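PDB 2ZO4: metallo-beta-lactamase family protein from Thermus thermophilus, which probably hydrolyses a substrate not yet assigned, using a two-zinc centre of the metallo-beta-lactamase superfamily. Local coordinates for residues 24-27 with 32-35; 37-40 with 44-47; 65-70 with 156-161; 178-181 with 186-189. One frame throughout, in Å; residues are numbered along the deposited sequence.

Interaction 1: 24-27 with 32-35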
# COMPACT_ATOMS: atom_id res chain seq x y z
N LEU A 24 -3.24 8.09 -9.22
CA LEU A 24 -3.02 7.12 -10.28
C LEU A 24 -2.11 7.74 -11.33
O LEU A 24 -2.00 8.97 -11.41
CB LEU A 24 -4.34 6.71 -10.93
CG LEU A 24 -5.57 6.41 -10.06
CD1 LEU A 24 -6.69 5.88 -10.93
CD2 LEU A 24 -5.24 5.43 -8.93
N TYR A 25 -1.45 6.90 -12.12
CA TYR A 25 -0.53 7.38 -13.15
C TYR A 25 -0.82 6.73 -14.49
O TYR A 25 -0.81 5.51 -14.62
CB TYR A 25 0.93 7.19 -12.70
CG TYR A 25 1.22 7.99 -11.44
CD1 TYR A 25 1.58 9.33 -11.51
CD2 TYR A 25 1.06 7.42 -10.18
CE1 TYR A 25 1.81 10.08 -10.36
CE2 TYR A 25 1.29 8.16 -9.02
CZ TYR A 25 1.66 9.49 -9.13
OH TYR A 25 1.89 10.23 -7.99
N LEU A 26 -1.11 7.58 -15.48
CA LEU A 26 -1.46 7.14 -16.83
C LEU A 26 -0.23 7.24 -17.73
O LEU A 26 0.42 8.29 -17.81
CB LEU A 26 -2.60 8.02 -17.38
CG LEU A 26 -3.38 7.72 -18.67
CD1 LEU A 26 -2.54 7.80 -19.94
CD2 LEU A 26 -4.11 6.38 -18.60
N LEU A 27 0.09 6.14 -18.40
CA LEU A 27 1.19 6.11 -19.36
C LEU A 27 0.63 5.89 -20.75
O LEU A 27 -0.12 4.94 -20.99
CB LEU A 27 2.20 5.01 -19.02
CG LEU A 27 3.18 5.22 -17.86
CD1 LEU A 27 2.50 5.09 -16.51
CD2 LEU A 27 4.32 4.22 -17.95
N GLU A 32 0.32 2.34 -27.01
CA GLU A 32 -0.14 1.67 -25.79
C GLU A 32 -0.64 2.66 -24.75
O GLU A 32 -0.15 3.79 -24.68
CB GLU A 32 1.00 0.85 -25.17
CG GLU A 32 1.37 -0.43 -25.91
CD GLU A 32 2.62 -1.09 -25.36
OE1 GLU A 32 3.00 -0.80 -24.20
OE2 GLU A 32 3.23 -1.91 -26.08
N VAL A 33 -1.61 2.22 -23.95
CA VAL A 33 -2.08 2.96 -22.79
C VAL A 33 -2.07 2.05 -21.56
O VAL A 33 -2.58 0.92 -21.61
CB VAL A 33 -3.52 3.54 -23.00
CG1 VAL A 33 -3.97 4.31 -21.77
CG2 VAL A 33 -3.58 4.44 -24.24
N ALA A 34 -1.50 2.55 -20.47
CA ALA A 34 -1.42 1.80 -19.22
C ALA A 34 -1.78 2.66 -18.03
O ALA A 34 -1.54 3.87 -18.03
CB ALA A 34 -0.03 1.22 -19.04
N LEU A 35 -2.36 2.03 -17.01
CA LEU A 35 -2.61 2.69 -15.73
C LEU A 35 -1.79 2.06 -14.61
O LEU A 35 -1.74 0.83 -14.48
CB LEU A 35 -4.09 2.63 -15.36
CG LEU A 35 -4.99 3.85 -15.59
CD1 LEU A 35 -6.40 3.50 -15.18
CD2 LEU A 35 -4.51 5.08 -14.82
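Leu26 and Leu35 sit opposite one another as an antiparallel non-hydrogen-bonded pair, their side chains on one face of the beta hairpin made by strands 21-29 and 32-36. With chi1 at -170°, CG of Leu26 stands opposite the backbone N and beside the carbonyl carbon, which carries CD2 over to the partner strand. That single methyl meets two side chains: Leu26 CD2 lies 3.8 Å from Val33 CG1 and 4.0 Å from Leu35 CD2. The Leu26 and Val33 side chains cross obliquely, and the same methyl comes to 3.6 Å, Leu26 CD2 to Ala34 O, over the backbone between them. Leu35 CD2 extends the row to the other neighbour on this face, lying 4.2 Å from Leu24 CB. On the reverse face Leu27 pairs with Ala34, whose short side chain meets only the root of the leucine, CB of Leu27 to CB of Ala34 at 4.4 Å. Their backbones are the hydrogen-bonded pair: Leu27 N to Ala34 O is 2.8 Å with an angle of 174° at the hydrogen, and Ala34 N to Leu27 O is also 2.8 Å, with 163°. These two bonds set the register of the hairpin. The side chain of Tyr25 leaves the backbone pointing away from strand 32-36, and its OH is hydrogen-bonded to Ala231 O. Strand 8-14 continues the sheet beyond Leu24 and Leu26, strand 65-68 continues it beyond Leu35, and helix 43-55 rests Leu49 on Leu24 and Leu53 on Leu26.

Interaction 2: 37-40 with 44-47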
# COMPACT_ATOMS: atom_id res chain seq x y z
N ASP A 37 -2.16 1.72 -10.91
CA ASP A 37 -3.25 1.77 -9.93
C ASP A 37 -4.59 2.24 -10.54
O ASP A 37 -4.61 2.82 -11.63
CB ASP A 37 -2.85 2.56 -8.67
CG ASP A 37 -1.71 1.88 -7.91
OD1 ASP A 37 -1.52 0.65 -8.09
OD2 ASP A 37 -1.00 2.56 -7.14
N THR A 38 -5.70 1.96 -9.85
CA THR A 38 -7.02 2.00 -10.49
C THR A 38 -8.16 2.62 -9.67
O THR A 38 -9.30 2.64 -10.13
CB THR A 38 -7.51 0.58 -10.89
OG1 THR A 38 -7.63 -0.23 -9.71
CG2 THR A 38 -6.56 -0.08 -11.86
N ALA A 39 -7.85 3.12 -8.48
CA ALA A 39 -8.88 3.54 -7.52
C ALA A 39 -9.86 2.39 -7.22
O ALA A 39 -9.44 1.24 -7.13
CB ALA A 39 -9.62 4.80 -7.99
N LEU A 40 -11.14 2.71 -7.08
CA LEU A 40 -12.13 1.71 -6.64
C LEU A 40 -13.55 2.06 -7.09
O LEU A 40 -13.80 3.14 -7.62
CB LEU A 40 -12.07 1.52 -5.11
CG LEU A 40 -12.68 2.56 -4.17
CD1 LEU A 40 -12.58 2.06 -2.73
CD2 LEU A 40 -12.04 3.93 -4.31
N ALA A 44 -18.22 8.41 -7.42
CA ALA A 44 -17.30 9.55 -7.43
C ALA A 44 -15.92 9.20 -7.97
O ALA A 44 -15.31 9.99 -8.69
CB ALA A 44 -17.20 10.16 -6.04
N ALA A 45 -15.41 8.02 -7.62
CA ALA A 45 -14.10 7.58 -8.10
C ALA A 45 -14.12 7.19 -9.58
O ALA A 45 -13.26 7.61 -10.35
CB ALA A 45 -13.57 6.43 -7.25
N ARG A 46 -15.12 6.39 -9.97
CA ARG A 46 -15.31 6.00 -11.38
C ARG A 46 -15.50 7.22 -12.27
O ARG A 46 -14.93 7.29 -13.37
CB ARG A 46 -16.53 5.09 -11.53
CG ARG A 46 -16.37 3.68 -11.01
CD ARG A 46 -17.70 2.95 -11.09
NE ARG A 46 -17.61 1.54 -10.69
CZ ARG A 46 -17.34 0.54 -11.52
NH1 ARG A 46 -17.13 0.77 -12.81
NH2 ARG A 46 -17.28 -0.70 -11.06
N GLY A 47 -16.30 8.17 -11.80
CA GLY A 47 -16.62 9.39 -12.54
C GLY A 47 -15.41 10.26 -12.78
O GLY A 47 -15.18 10.73 -13.89
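Ala45 presents its methyl group to the loop at Ala39 and Leu40, and the contact is almost wholly apolar. Ala39 CB faces Ala45 CB at 4.3 Å, two methyls meeting without any longer chain between them. Leu40 adds one branch: its CD2 is 4.2 Å from Ala45 CB. The leucine leaves its backbone pointing away from the helix, with CG between the backbone N and the carbonyl carbon (chi1 77°), and it is the CD2 branch that returns to Ala45. A carbonyl also takes part, since Leu40 O lies 3.3 Å from Ala45 CB, close against the methyl but with no hydrogen bond. Leu40 O stays 4.2 Å from Arg46 N, so the segments share no polar bond. This is the beta-to-alpha connection of the metallo-beta-lactamase fold, in which the chain leaves strand 32-36 and, after a short loop, enters helix 43-55 lying on the sheet; Val13 of strand 8-14 touches both Ala39 and Ala45. Polar interactions of these residues run elsewhere. Ala45 N is hydrogen-bonded to Thr42 OG1, while Arg46 carries its extended side chain to a cation-pi contact with Phe81. At the other end of the loop, Asp37 OD2 is hydrogen-bonded to ND1 and Thr38 OG1 to the backbone O of His75, a zinc ligand, which makes Asp37 a second-shell residue that probably helps to fix the rotation of that imidazole.

Interaction 3: 65-70 with 156-161. With ZN (zinc ion), chain B.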
# COMPACT_ATOMS: atom_id res chain seq x y z
N THR A 65 -3.27 -2.14 -20.20
CA THR A 65 -2.33 -2.66 -19.20
C THR A 65 -2.58 -2.00 -17.85
O THR A 65 -2.68 -0.77 -17.75
CB THR A 65 -0.85 -2.46 -19.61
OG1 THR A 65 -0.63 -3.03 -20.90
CG2 THR A 65 0.11 -3.13 -18.61
N ILE A 66 -2.68 -2.83 -16.81
CA ILE A 66 -2.82 -2.34 -15.44
C ILE A 66 -1.62 -2.80 -14.62
O ILE A 66 -1.33 -4.00 -14.54
CB ILE A 66 -4.13 -2.84 -14.78
CG1 ILE A 66 -5.37 -2.51 -15.63
CG2 ILE A 66 -4.25 -2.30 -13.35
CD1 ILE A 66 -5.68 -1.02 -15.77
N LEU A 67 -0.93 -1.84 -14.02
CA LEU A 67 0.17 -2.13 -13.11
C LEU A 67 -0.22 -1.74 -11.69
O LEU A 67 -0.44 -0.57 -11.40
CB LEU A 67 1.45 -1.39 -13.55
CG LEU A 67 1.93 -1.60 -14.99
CD1 LEU A 67 3.12 -0.71 -15.30
CD2 LEU A 67 2.27 -3.07 -15.26
N LEU A 68 -0.33 -2.73 -10.81
CA LEU A 68 -0.75 -2.49 -9.42
C LEU A 68 0.43 -2.45 -8.46
O LEU A 68 1.22 -3.39 -8.39
CB LEU A 68 -1.75 -3.55 -8.95
CG LEU A 68 -3.09 -3.66 -9.68
CD1 LEU A 68 -3.95 -4.77 -9.07
CD2 LEU A 68 -3.85 -2.33 -9.68
N THR A 69 0.54 -1.36 -7.71
CA THR A 69 1.55 -1.25 -6.67
C THR A 69 1.26 -2.21 -5.52
O THR A 69 2.17 -2.86 -5.00
CB THR A 69 1.70 0.20 -6.13
OG1 THR A 69 0.45 0.63 -5.58
CG2 THR A 69 2.13 1.15 -7.25
N HIS A 70 -0.02 -2.32 -5.15
CA HIS A 70 -0.46 -3.23 -4.09
C HIS A 70 -1.98 -3.47 -4.08
O HIS A 70 -2.71 -2.90 -4.89
CB HIS A 70 0.05 -2.77 -2.71
CG HIS A 70 -0.42 -1.40 -2.31
ND1 HIS A 70 -0.20 -0.27 -3.08
CD2 HIS A 70 -1.04 -0.97 -1.19
CE1 HIS A 70 -0.68 0.79 -2.46
NE2 HIS A 70 -1.20 0.40 -1.31
N LEU A 156 9.87 -4.02 -17.44
CA LEU A 156 8.67 -3.96 -18.27
C LEU A 156 8.78 -2.84 -19.30
O LEU A 156 9.17 -1.71 -18.97
CB LEU A 156 7.42 -3.75 -17.40
CG LEU A 156 7.11 -4.73 -16.26
CD1 LEU A 156 6.15 -4.09 -15.27
CD2 LEU A 156 6.54 -6.04 -16.78
N GLU A 157 8.43 -3.16 -20.54
CA GLU A 157 8.31 -2.15 -21.58
C GLU A 157 6.84 -1.78 -21.68
O GLU A 157 6.02 -2.57 -22.13
CB GLU A 157 8.83 -2.66 -22.92
CG GLU A 157 10.31 -2.46 -23.12
CD GLU A 157 11.13 -3.49 -22.39
OE1 GLU A 157 11.38 -4.57 -22.96
OE2 GLU A 157 11.55 -3.21 -21.25
N VAL A 158 6.53 -0.57 -21.22
CA VAL A 158 5.15 -0.13 -21.09
C VAL A 158 5.00 1.26 -21.70
O VAL A 158 5.61 2.22 -21.20
CB VAL A 158 4.69 -0.06 -19.61
CG1 VAL A 158 3.24 0.36 -19.53
CG2 VAL A 158 4.89 -1.39 -18.90
N ALA A 159 4.21 1.36 -22.76
CA ALA A 159 3.87 2.63 -23.41
C ALA A 159 5.10 3.46 -23.78
O ALA A 159 5.14 4.67 -23.56
CB ALA A 159 2.91 3.44 -22.52
N GLY A 160 6.12 2.80 -24.33
CA GLY A 160 7.34 3.48 -24.77
C GLY A 160 8.34 3.73 -23.66
O GLY A 160 9.47 4.17 -23.92
N LYS A 161 7.94 3.45 -22.42
CA LYS A 161 8.84 3.60 -21.27
C LYS A 161 9.31 2.25 -20.73
O LYS A 161 8.69 1.21 -20.98
CB LYS A 161 8.18 4.45 -20.19
CG LYS A 161 8.17 5.94 -20.53
CD LYS A 161 7.18 6.73 -19.70
CE LYS A 161 7.25 8.22 -20.02
NZ LYS A 161 6.87 8.53 -21.43
ZN ZN B . -1.90 1.33 0.60
O HOH W 1 -3.42 2.60 0.30
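Leu67 sends its two methyls to two different residues of strand 155-158. Leu67 CD1 and Val158 CG2 reach toward each other tip to tip, 4.1 Å apart, whereas Leu67 CD2 slides alongside Leu156 CD1 at 4.0 Å, the two leucines running in opposite directions. CG of Leu67 stands opposite the carbonyl carbon (chi1 -54°), and its branches fork over the facing strand. No hydrogen bond joins the segments: they belong to different sheets, and this is the apolar interior between the two sheets of the alpha-beta/beta-alpha sandwich that defines the superfamily. Leu163 from strand 161-167 touches both Leu67 and Val158, and Phe90 of strand 88-92 touches Leu67. Val158 also opens a tight type I' turn to Lys161, closed by Val158 N to Lys161 O at 2.8 Å and Lys161 N to Val158 O at 2.9 Å. In the other direction strand 65-68 leads to His70, the first residue of the HxHxDH zinc motif. His70 NE2 binds the zinc ion at 2.2 Å, with a water at 2.0 Å from the same zinc and His72, His171 and Asp190 completing the site. The other ring nitrogen engages the second shell: His70 ND1 donates to Thr69 OG1 at 2.7 Å, nearly in the ring plane, which probably helps to fix the rotation of the imidazole, and Thr69 OG1 is in turn hydrogen-bonded to Asp37 OD2.

Interaction 4: 178-181 with 186-189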
# COMPACT_ATOMS: atom_id res chain seq x y z
N PHE A 178 7.43 1.22 -9.17
CA PHE A 178 7.83 1.13 -10.57
C PHE A 178 8.80 2.26 -10.89
O PHE A 178 8.45 3.44 -10.78
CB PHE A 178 6.62 1.13 -11.50
CG PHE A 178 5.67 -0.02 -11.26
CD1 PHE A 178 5.91 -1.27 -11.84
CD2 PHE A 178 4.55 0.14 -10.44
CE1 PHE A 178 5.04 -2.35 -11.60
CE2 PHE A 178 3.67 -0.93 -10.20
CZ PHE A 178 3.92 -2.17 -10.79
N TYR A 179 10.02 1.89 -11.26
CA TYR A 179 11.11 2.84 -11.43
C TYR A 179 11.54 3.00 -12.88
O TYR A 179 11.91 2.03 -13.55
CB TYR A 179 12.30 2.44 -10.55
CG TYR A 179 13.44 3.45 -10.49
CD1 TYR A 179 13.19 4.81 -10.28
CD2 TYR A 179 14.76 3.04 -10.60
CE1 TYR A 179 14.24 5.74 -10.22
CE2 TYR A 179 15.82 3.95 -10.54
CZ TYR A 179 15.54 5.29 -10.34
OH TYR A 179 16.59 6.19 -10.27
N LEU A 180 11.46 4.25 -13.36
CA LEU A 180 11.93 4.61 -14.69
C LEU A 180 13.39 5.03 -14.56
O LEU A 180 13.70 6.17 -14.21
CB LEU A 180 11.08 5.75 -15.27
CG LEU A 180 9.67 5.43 -15.77
CD1 LEU A 180 8.72 5.05 -14.64
CD2 LEU A 180 9.11 6.61 -16.53
N GLU A 181 14.28 4.08 -14.83
CA GLU A 181 15.70 4.19 -14.48
C GLU A 181 16.43 5.30 -15.22
O GLU A 181 17.22 6.03 -14.62
CB GLU A 181 16.41 2.85 -14.69
CG GLU A 181 15.97 1.77 -13.70
CD GLU A 181 16.70 0.45 -13.88
OE1 GLU A 181 17.07 0.10 -15.02
OE2 GLU A 181 16.88 -0.25 -12.87
N LEU A 186 10.58 7.76 -9.96
CA LEU A 186 10.06 6.64 -9.17
C LEU A 186 8.56 6.78 -8.96
O LEU A 186 8.10 7.79 -8.42
CB LEU A 186 10.76 6.57 -7.81
CG LEU A 186 10.29 5.51 -6.80
CD1 LEU A 186 10.49 4.09 -7.32
CD2 LEU A 186 10.99 5.68 -5.45
N LEU A 187 7.82 5.77 -9.39
CA LEU A 187 6.40 5.68 -9.08
C LEU A 187 6.34 4.80 -7.84
O LEU A 187 6.35 3.57 -7.93
CB LEU A 187 5.61 5.10 -10.26
CG LEU A 187 5.78 5.84 -11.60
CD1 LEU A 187 5.05 5.12 -12.73
CD2 LEU A 187 5.34 7.31 -11.51
N ALA A 188 6.29 5.46 -6.68
CA ALA A 188 6.60 4.84 -5.40
C ALA A 188 5.45 4.06 -4.76
O ALA A 188 5.68 3.31 -3.81
CB ALA A 188 7.12 5.89 -4.42
N GLY A 189 4.24 4.22 -5.28
CA GLY A 189 3.05 3.67 -4.63
C GLY A 189 2.94 4.22 -3.22
O GLY A 189 3.14 5.41 -3.01
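Phe178 and Leu187 are joined by two backbone hydrogen bonds, the hydrogen-bonded pair of the antiparallel hairpin made by strands 176-180 and 185-189. Phe178 N gives its hydrogen to Leu187 O at 2.9 Å and 167°, and Leu187 N returns one to Phe178 O at 2.8 Å and 159°. The neighbouring pair, Tyr179 with Leu186, is the non-hydrogen-bonded one, where the side chains meet directly.

Apolar contacts occupy both faces. Tyr179 keeps CG opposite the backbone N (chi1 -172°), and its ring turns an edge to Leu186: Tyr179 CD1 is 3.8 Å from Leu186 CA and 3.9 Å from Leu186 CB, the two side chains crossing at about a right angle. One face of that ring carries Glu181 CA, while Leu224 and Ala226 also touch the tyrosine. On the other face of the sheet Phe178 CB meets Leu187 CB at 4.3 Å; the phenylalanine ring then leads away from strand 185-189 to Thr69 and Leu163. Leu180 reaches over with one methyl, Leu180 CD1 to Leu187 CD1 at 4.1 Å, so Leu187 is in touch with two residues of the partner strand.

The two backbone bonds fix the register, and the side chains add buried hydrocarbon on both faces; no charged group takes part across the interface, although the segment is followed directly by Asp190, a ligand of both zinc ions.

How the interactions relate
The four contacts come one after another along the chain, all within the metallo-beta-lactamase fold. Interactions 1 and 3 are closest, with centres about 7 Å apart: strands 32-36 and 65-68 are neighbours in one sheet, and Ala34 packs on Val158 of the other. Interaction 2 lies where strand 32-36 passes into helix 43-55, its centre about 14 Å from that of interaction 1, with Leu24 CD2 against the loop. Interaction 4 shares the second sheet with strand 155-158; its centre is about 10 Å from interaction 3, where Phe178 CZ touches Leu67 CB. Interaction 3 thus joins the two sheets, while interactions 1 and 4 lie one in each. The zinc ligands His70 and Asp190 lie just past the ends of strands 65-68 and 185-189.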